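Local coordinates for P43 (PDB 6QIX), which is the major secreted protein of the whipworm Trichuris muris, tethers to matrix and inhibits the function of interleukin-13, at residues 56-61 / 359-364; 131-136 / 344-349. One frame throughout, in Å; residues are numbered along the deposited sequence. Where two conformers were deposited one is given.

Contact 1. Residues 56-61 / 359-364; sequences RNLTGV and KEYCKR. With NAG (2-acetamido-2-deoxy-beta-D-glucopyranose), chain C; ACT (acetate ion), chain G; ACT (acetate ion), chain D.
V61 sets CG2 over the centre of one face of the Y361 ring, 3.8 Å from its centroid, a CH-pi contact made tip to tip. Its other methyl, CG1, packs beside the rim, 3.9 Å from CZ of Y361. Valine suits the place by its two branches, one over the centre and one at the rim. Nearer the backbone, CD2 of L58 lies 4.0 Å from CB of Y361, the two side chains crossing at about a right angle.

The guanidinium of R56 is met at its edge, near its plane. NH1 donates to Y361 O at 2.8 Å and to K363 O at 2.6 Å; the Y361 carbonyl is approached from above its plane, the K363 carbonyl from nearer its plane. NH2 adds a weak bond to K363 O. The chain is extended, with chi3 (-169°) anti, and R56 NE donates to O of an acetate ion, probably from the crystallisation liquor, at 2.8 Å. Y43 OH of helix 39-49 bonds to R56 N, Y145 of helix 139-151 packs on the R56 side chain, and both hydroxyls also bond to an acetate.

N57 carries the sugar: ND2 is bonded to NAG C1, while OD1 accepts from T59 N at 2.9 Å in an Asx turn. The glycan-bearing loop is thus joined to the C-terminal tail, and R56, gripping two main-chain carbonyls, depends on the tail's backbone rather than its side chains.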
loop_
_atom_site.group_PDB
_atom_site.type_symbol
_atom_site.label_atom_id
_atom_site.label_comp_id
_atom_site.label_asym_id
_atom_site.label_seq_id
_atom_site.Cartn_x
_atom_site.Cartn_y
_atom_site.Cartn_z
ATOM N N ARG A 56 -4.236 -16.175 7.872
ATOM C CA ARG A 56 -3.029 -15.402 7.622
ATOM C C ARG A 56 -2.346 -15.054 8.933
ATOM O O ARG A 56 -3.004 -14.826 9.956
ATOM C CB ARG A 56 -3.357 -14.114 6.863
ATOM C CG ARG A 56 -4.063 -14.336 5.553
ATOM C CD ARG A 56 -4.515 -13.022 4.887
ATOM N NE ARG A 56 -5.402 -13.318 3.768
ATOM C CZ ARG A 56 -4.993 -13.818 2.604
ATOM N NH1 ARG A 56 -3.703 -14.031 2.394
ATOM N NH2 ARG A 56 -5.872 -14.091 1.642
ATOM N N ASN A 57 -1.017 -14.976 8.890
ATOM C CA ASN A 57 -0.238 -14.430 10.002
ATOM C C ASN A 57 0.320 -13.079 9.567
ATOM O O ASN A 57 1.285 -13.022 8.810
ATOM C CB ASN A 57 0.880 -15.377 10.418
ATOM C CG ASN A 57 1.820 -14.756 11.438
ATOM O OD1 ASN A 57 1.552 -13.671 11.950
ATOM N ND2 ASN A 57 2.938 -15.445 11.741
ATOM N N LEU A 58 -0.279 -11.985 10.058
ATOM C CA LEU A 58 0.171 -10.651 9.681
ATOM C C LEU A 58 1.145 -10.056 10.685
ATOM O O LEU A 58 1.595 -8.924 10.493
ATOM C CB LEU A 58 -1.016 -9.689 9.529
ATOM C CG LEU A 58 -2.128 -10.083 8.569
ATOM C CD1 LEU A 58 -3.202 -8.969 8.483
ATOM C CD2 LEU A 58 -1.546 -10.368 7.184
ATOM N N THR A 59 1.465 -10.773 11.752
ATOM C CA THR A 59 2.402 -10.246 12.728
ATOM C C THR A 59 3.718 -9.907 12.052
ATOM O O THR A 59 4.267 -10.715 11.306
ATOM C CB THR A 59 2.625 -11.259 13.847
ATOM O OG1 THR A 59 1.361 -11.593 14.433
ATOM C CG2 THR A 59 3.540 -10.675 14.913
ATOM N N GLY A 60 4.231 -8.710 12.322
ATOM C CA GLY A 60 5.501 -8.292 11.763
ATOM C C GLY A 60 5.408 -7.602 10.423
ATOM O O GLY A 60 6.406 -7.020 9.968
ATOM N N VAL A 61 4.240 -7.626 9.786
ATOM C CA VAL A 61 4.099 -7.019 8.474
ATOM C C VAL A 61 3.898 -5.516 8.583
ATOM O O VAL A 61 4.457 -4.754 7.793
ATOM C CB VAL A 61 2.940 -7.686 7.715
ATOM C CG1 VAL A 61 2.740 -7.025 6.362
ATOM C CG2 VAL A 61 3.183 -9.172 7.573
ATOM N N LYS A 359 4.562 -14.557 -1.149
ATOM C CA LYS A 359 4.703 -14.524 0.299
ATOM C C LYS A 359 3.483 -15.141 0.992
ATOM O O LYS A 359 2.338 -14.986 0.544
ATOM C CB LYS A 359 4.902 -13.088 0.745
ATOM C CG LYS A 359 6.269 -12.498 0.403
ATOM C CD LYS A 359 6.382 -11.062 0.981
ATOM C CE LYS A 359 7.602 -10.320 0.400
ATOM N NZ LYS A 359 7.626 -8.845 0.833
ATOM N N GLU A 360 3.729 -15.847 2.108
ATOM C CA GLU A 360 2.674 -16.682 2.675
ATOM C C GLU A 360 1.453 -15.855 3.067
ATOM O O GLU A 360 0.313 -16.285 2.851
ATOM C CB GLU A 360 3.179 -17.463 3.883
ATOM C CG GLU A 360 2.165 -18.467 4.370
ATOM C CD GLU A 360 2.004 -19.680 3.448
ATOM O OE1 GLU A 360 2.860 -19.914 2.543
ATOM O OE2 GLU A 360 1.012 -20.432 3.657
ATOM N N TYR A 361 1.665 -14.673 3.649
ATOM C CA TYR A 361 0.513 -13.917 4.122
ATOM C C TYR A 361 -0.259 -13.287 2.975
ATOM O O TYR A 361 -1.364 -12.799 3.209
ATOM C CB TYR A 361 0.921 -12.830 5.141
ATOM C CG TYR A 361 1.835 -11.747 4.625
ATOM C CD1 TYR A 361 1.341 -10.626 3.957
ATOM C CD2 TYR A 361 3.201 -11.833 4.819
ATOM C CE1 TYR A 361 2.185 -9.669 3.488
ATOM C CE2 TYR A 361 4.041 -10.861 4.369
ATOM C CZ TYR A 361 3.537 -9.793 3.698
ATOM O OH TYR A 361 4.398 -8.816 3.250
ATOM N N CYS A 362 0.273 -13.323 1.751
ATOM C CA CYS A 362 -0.437 -12.790 0.592
ATOM C C CYS A 362 -1.234 -13.832 -0.169
ATOM O O CYS A 362 -2.006 -13.461 -1.054
ATOM C CB CYS A 362 0.518 -12.148 -0.428
ATOM S SG CYS A 362 1.090 -10.530 0.034
ATOM N N LYS A 363 -1.039 -15.112 0.117
ATOM C CA LYS A 363 -1.657 -16.159 -0.676
ATOM C C LYS A 363 -3.172 -16.073 -0.610
ATOM O O LYS A 363 -3.749 -15.716 0.424
ATOM C CB LYS A 363 -1.185 -17.527 -0.184
ATOM C CG LYS A 363 0.177 -17.933 -0.755
ATOM C CD LYS A 363 0.693 -19.245 -0.197
ATOM C CE LYS A 363 2.070 -19.532 -0.760
ATOM N NZ LYS A 363 2.689 -20.729 -0.149
ATOM N N ARG A 364 -3.822 -16.388 -1.733
ATOM C CA ARG A 364 -5.269 -16.542 -1.729
ATOM C C ARG A 364 -5.655 -17.615 -0.720
ATOM O O ARG A 364 -4.879 -18.525 -0.424
ATOM C CB ARG A 364 -5.780 -16.892 -3.130
ATOM C CG ARG A 364 -5.904 -15.669 -4.027
ATOM C CD ARG A 364 -6.339 -16.020 -5.425
ATOM N NE ARG A 364 -7.770 -16.268 -5.492
ATOM C CZ ARG A 364 -8.422 -16.615 -6.597
ATOM N NH1 ARG A 364 -7.771 -16.760 -7.740
ATOM N NH2 ARG A 364 -9.728 -16.824 -6.553
HETATM C C1 NAG C . 3.909 -14.944 12.711
HETATM C C2 NAG C . 4.494 -16.084 13.544
HETATM C C3 NAG C . 5.479 -15.532 14.574
HETATM C C4 NAG C . 6.557 -14.701 13.889
HETATM C C5 NAG C . 5.921 -13.604 13.039
HETATM C C6 NAG C . 6.940 -12.817 12.237
HETATM C C7 NAG C . 3.023 -18.039 13.736
HETATM C C8 NAG C . 1.931 -18.697 14.523
HETATM N N2 NAG C . 3.443 -16.852 14.193
HETATM O O3 NAG C . 6.090 -16.603 15.285
HETATM O O4 NAG C . 7.411 -14.111 14.864
HETATM O O5 NAG C . 4.992 -14.178 12.101
HETATM O O6 NAG C . 7.213 -13.393 10.963
HETATM O O7 NAG C . 3.502 -18.558 12.726
HETATM C C ACT G . -10.543 -15.666 -3.549
HETATM O O ACT G . -11.160 -16.246 -4.487
HETATM O OXT ACT G . -9.322 -15.720 -3.256
HETATM C CH3 ACT G . -11.366 -14.725 -2.647
HETATM C C ACT D . -8.783 -13.395 4.037
HETATM O O ACT D . -7.967 -13.769 4.898
HETATM O OXT ACT D . -8.612 -13.261 2.798
HETATM C CH3 ACT D . -10.164 -12.996 4.600
#

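Contact 2. Residues 131-136 / 344-349; sequences CFTRPD and CHPYEP
Y347 brings its hydroxyl against the loop at R134-D136, OH lying 3.4 Å from CB of R134 and 3.4 Å from CD of P135. The proline meets the tyrosine tip to tip, with CD at the ring edge. The arginine crosses it at about a right angle, its CG 3.9 Å from CZ of Y347, and the guanidinium and ring planes are 77° apart. Here arginine serves by its aliphatic stem. Beside it P346, which follows a cis peptide bond, puts CG 3.9 Å from CG of R134; its compact ring also fits against the backbone of C131.

In the next shell, R134 grips D136 side-on: NE reaches OD1 at 3.1 Å and NH2 reaches OD2 at 3.2 Å, both on the syn side of the carboxylate. The bend at chi3 (52°) swings NE out of line with the stem, toward D136. A water donates to D136 OD2 and is hydrogen-bonded to Y347 OH, 2.7 Å away.

Further out, F243 stacks on the Y347 ring. The loop between helices 126-129 and 139-151 thus packs on the start of strand 347-349, whose antiparallel partner 356-358 touches Y347 and R134 through V358. The segments meet by packing, the hydroxyl of the largely buried Y347 included, with one water as the polar bridge, while the carboxylates of D136 and E367 balance the charge of R134 and hold its guanidinium in place.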
loop_
_atom_site.group_PDB
_atom_site.type_symbol
_atom_site.label_atom_id
_atom_site.label_comp_id
_atom_site.label_asym_id
_atom_site.label_seq_id
_atom_site.Cartn_x
_atom_site.Cartn_y
_atom_site.Cartn_z
ATOM N N CYS A 131 -0.902 -7.531 -2.106
ATOM C CA CYS A 131 -1.040 -8.977 -2.206
ATOM C C CYS A 131 -1.915 -9.343 -3.391
ATOM O O CYS A 131 -1.797 -10.445 -3.944
ATOM C CB CYS A 131 -1.659 -9.563 -0.935
ATOM S SG CYS A 131 -0.600 -9.434 0.545
ATOM N N PHE A 132 -2.842 -8.452 -3.765
ATOM C CA PHE A 132 -3.810 -8.774 -4.813
ATOM C C PHE A 132 -3.530 -8.008 -6.098
ATOM O O PHE A 132 -4.445 -7.714 -6.863
ATOM C CB PHE A 132 -5.218 -8.542 -4.271
ATOM C CG PHE A 132 -5.446 -9.262 -2.952
ATOM C CD1 PHE A 132 -5.537 -10.653 -2.926
ATOM C CD2 PHE A 132 -5.477 -8.575 -1.746
ATOM C CE1 PHE A 132 -5.688 -11.334 -1.745
ATOM C CE2 PHE A 132 -5.652 -9.252 -0.566
ATOM C CZ PHE A 132 -5.761 -10.641 -0.565
ATOM N N THR A 133 -2.251 -7.705 -6.348
ATOM C CA THR A 133 -1.791 -7.056 -7.573
ATOM C C THR A 133 -0.963 -8.009 -8.428
ATOM O O THR A 133 -0.209 -7.561 -9.302
ATOM C CB THR A 133 -0.968 -5.794 -7.267
ATOM O OG1 THR A 133 0.160 -6.133 -6.450
ATOM C CG2 THR A 133 -1.781 -4.733 -6.555
ATOM N N ARG A 134 -1.086 -9.322 -8.188
ATOM C CA ARG A 134 -0.355 -10.285 -8.994
ATOM C C ARG A 134 -0.904 -10.350 -10.420
ATOM O O ARG A 134 -2.086 -10.039 -10.668
ATOM C CB ARG A 134 -0.419 -11.674 -8.378
ATOM C CG ARG A 134 0.139 -11.747 -7.000
ATOM C CD ARG A 134 -0.571 -12.869 -6.189
ATOM N NE ARG A 134 -0.571 -14.165 -6.874
ATOM C CZ ARG A 134 -1.038 -15.293 -6.321
ATOM N NH1 ARG A 134 -1.500 -15.276 -5.070
ATOM N NH2 ARG A 134 -1.058 -16.431 -7.004
ATOM N N PRO A 135 -0.072 -10.789 -11.378
ATOM C CA PRO A 135 -0.569 -10.892 -12.747
ATOM C C PRO A 135 -1.730 -11.837 -12.843
ATOM O O PRO A 135 -2.568 -11.692 -13.751
ATOM C CB PRO A 135 0.646 -11.391 -13.539
ATOM C CG PRO A 135 1.517 -12.015 -12.574
ATOM C CD PRO A 135 1.330 -11.231 -11.291
ATOM N N ASP A 136 -1.785 -12.822 -11.943
ATOM C CA ASP A 136 -2.806 -13.842 -11.992
ATOM C C ASP A 136 -3.932 -13.593 -10.983
ATOM O O ASP A 136 -4.776 -14.464 -10.789
ATOM C CB ASP A 136 -2.187 -15.252 -11.808
ATOM C CG ASP A 136 -1.353 -15.403 -10.527
ATOM O OD1 ASP A 136 -1.086 -14.389 -9.875
ATOM O OD2 ASP A 136 -0.950 -16.561 -10.180
ATOM N N CYS A 344 10.283 -9.321 -6.422
ATOM C CA CYS A 344 9.618 -8.147 -5.823
ATOM C C CYS A 344 8.274 -8.483 -5.182
ATOM O O CYS A 344 7.517 -9.339 -5.648
ATOM C CB CYS A 344 9.409 -7.022 -6.854
ATOM S SG CYS A 344 10.955 -6.257 -7.381
ATOM N N HIS A 345 7.990 -7.795 -4.099
ATOM C CA HIS A 345 6.739 -7.915 -3.383
ATOM C C HIS A 345 5.573 -7.861 -4.375
ATOM O O HIS A 345 5.523 -6.944 -5.210
ATOM C CB HIS A 345 6.653 -6.758 -2.370
ATOM C CG HIS A 345 5.463 -6.829 -1.476
ATOM N ND1 HIS A 345 5.412 -7.682 -0.400
ATOM C CD2 HIS A 345 4.256 -6.215 -1.536
ATOM C CE1 HIS A 345 4.250 -7.547 0.210
ATOM N NE2 HIS A 345 3.525 -6.666 -0.466
ATOM N N PRO A 346 4.574 -8.752 -4.251
ATOM C CA PRO A 346 4.322 -9.684 -3.128
ATOM C C PRO A 346 4.991 -11.062 -3.261
ATOM O O PRO A 346 4.607 -12.026 -2.588
ATOM C CB PRO A 346 2.807 -9.845 -3.146
ATOM C CG PRO A 346 2.473 -9.736 -4.609
ATOM C CD PRO A 346 3.421 -8.651 -5.151
ATOM N N TYR A 347 6.015 -11.148 -4.100
ATOM C CA TYR A 347 6.807 -12.363 -4.266
ATOM C C TYR A 347 8.122 -12.277 -3.494
ATOM O O TYR A 347 8.589 -11.203 -3.144
ATOM C CB TYR A 347 7.086 -12.598 -5.751
ATOM C CG TYR A 347 5.835 -12.809 -6.598
ATOM C CD1 TYR A 347 5.395 -14.104 -6.904
ATOM C CD2 TYR A 347 5.091 -11.727 -7.082
ATOM C CE1 TYR A 347 4.268 -14.308 -7.702
ATOM C CE2 TYR A 347 3.971 -11.927 -7.846
ATOM C CZ TYR A 347 3.560 -13.213 -8.145
ATOM O OH TYR A 347 2.421 -13.395 -8.903
ATOM N N GLU A 348 8.712 -13.444 -3.228
ATOM C CA GLU A 348 10.020 -13.536 -2.593
ATOM C C GLU A 348 10.758 -14.733 -3.189
ATOM O O GLU A 348 10.129 -15.648 -3.716
ATOM C CB GLU A 348 9.871 -13.695 -1.074
ATOM C CG GLU A 348 9.149 -15.003 -0.684
ATOM C CD GLU A 348 8.842 -15.174 0.825
ATOM O OE1 GLU A 348 9.260 -14.362 1.681
ATOM O OE2 GLU A 348 8.146 -16.149 1.153
ATOM N N PRO A 349 12.076 -14.764 -3.081
ATOM C CA PRO A 349 12.779 -15.958 -3.588
ATOM C C PRO A 349 12.360 -17.191 -2.802
ATOM O O PRO A 349 12.140 -17.131 -1.585
ATOM C CB PRO A 349 14.264 -15.632 -3.396
ATOM C CG PRO A 349 14.329 -14.124 -3.276
ATOM C CD PRO A 349 13.012 -13.711 -2.620
HETATM O O HOH W 1 1.877 -15.876 -9.876
#

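Contact 2 is the more buried of the pair, with five of its seven touching residues in the interior, whereas contact 1 is only partly buried and carries a glycan. Their chemistry follows: 56-61 and 359-364 are joined by direct arginine-to-carbonyl hydrogen bonds as well as by packing on an aromatic ring, but 131-136 and 344-349 meet through packing and one bridging water. The centres lie 12 Å apart, and the contacts share a covalent link, the disulfide C131-C362. K359 NZ also lies 2.8 Å from H345 ND1, a probable hydrogen bond, so the C-terminal tail meets both segments of contact 2.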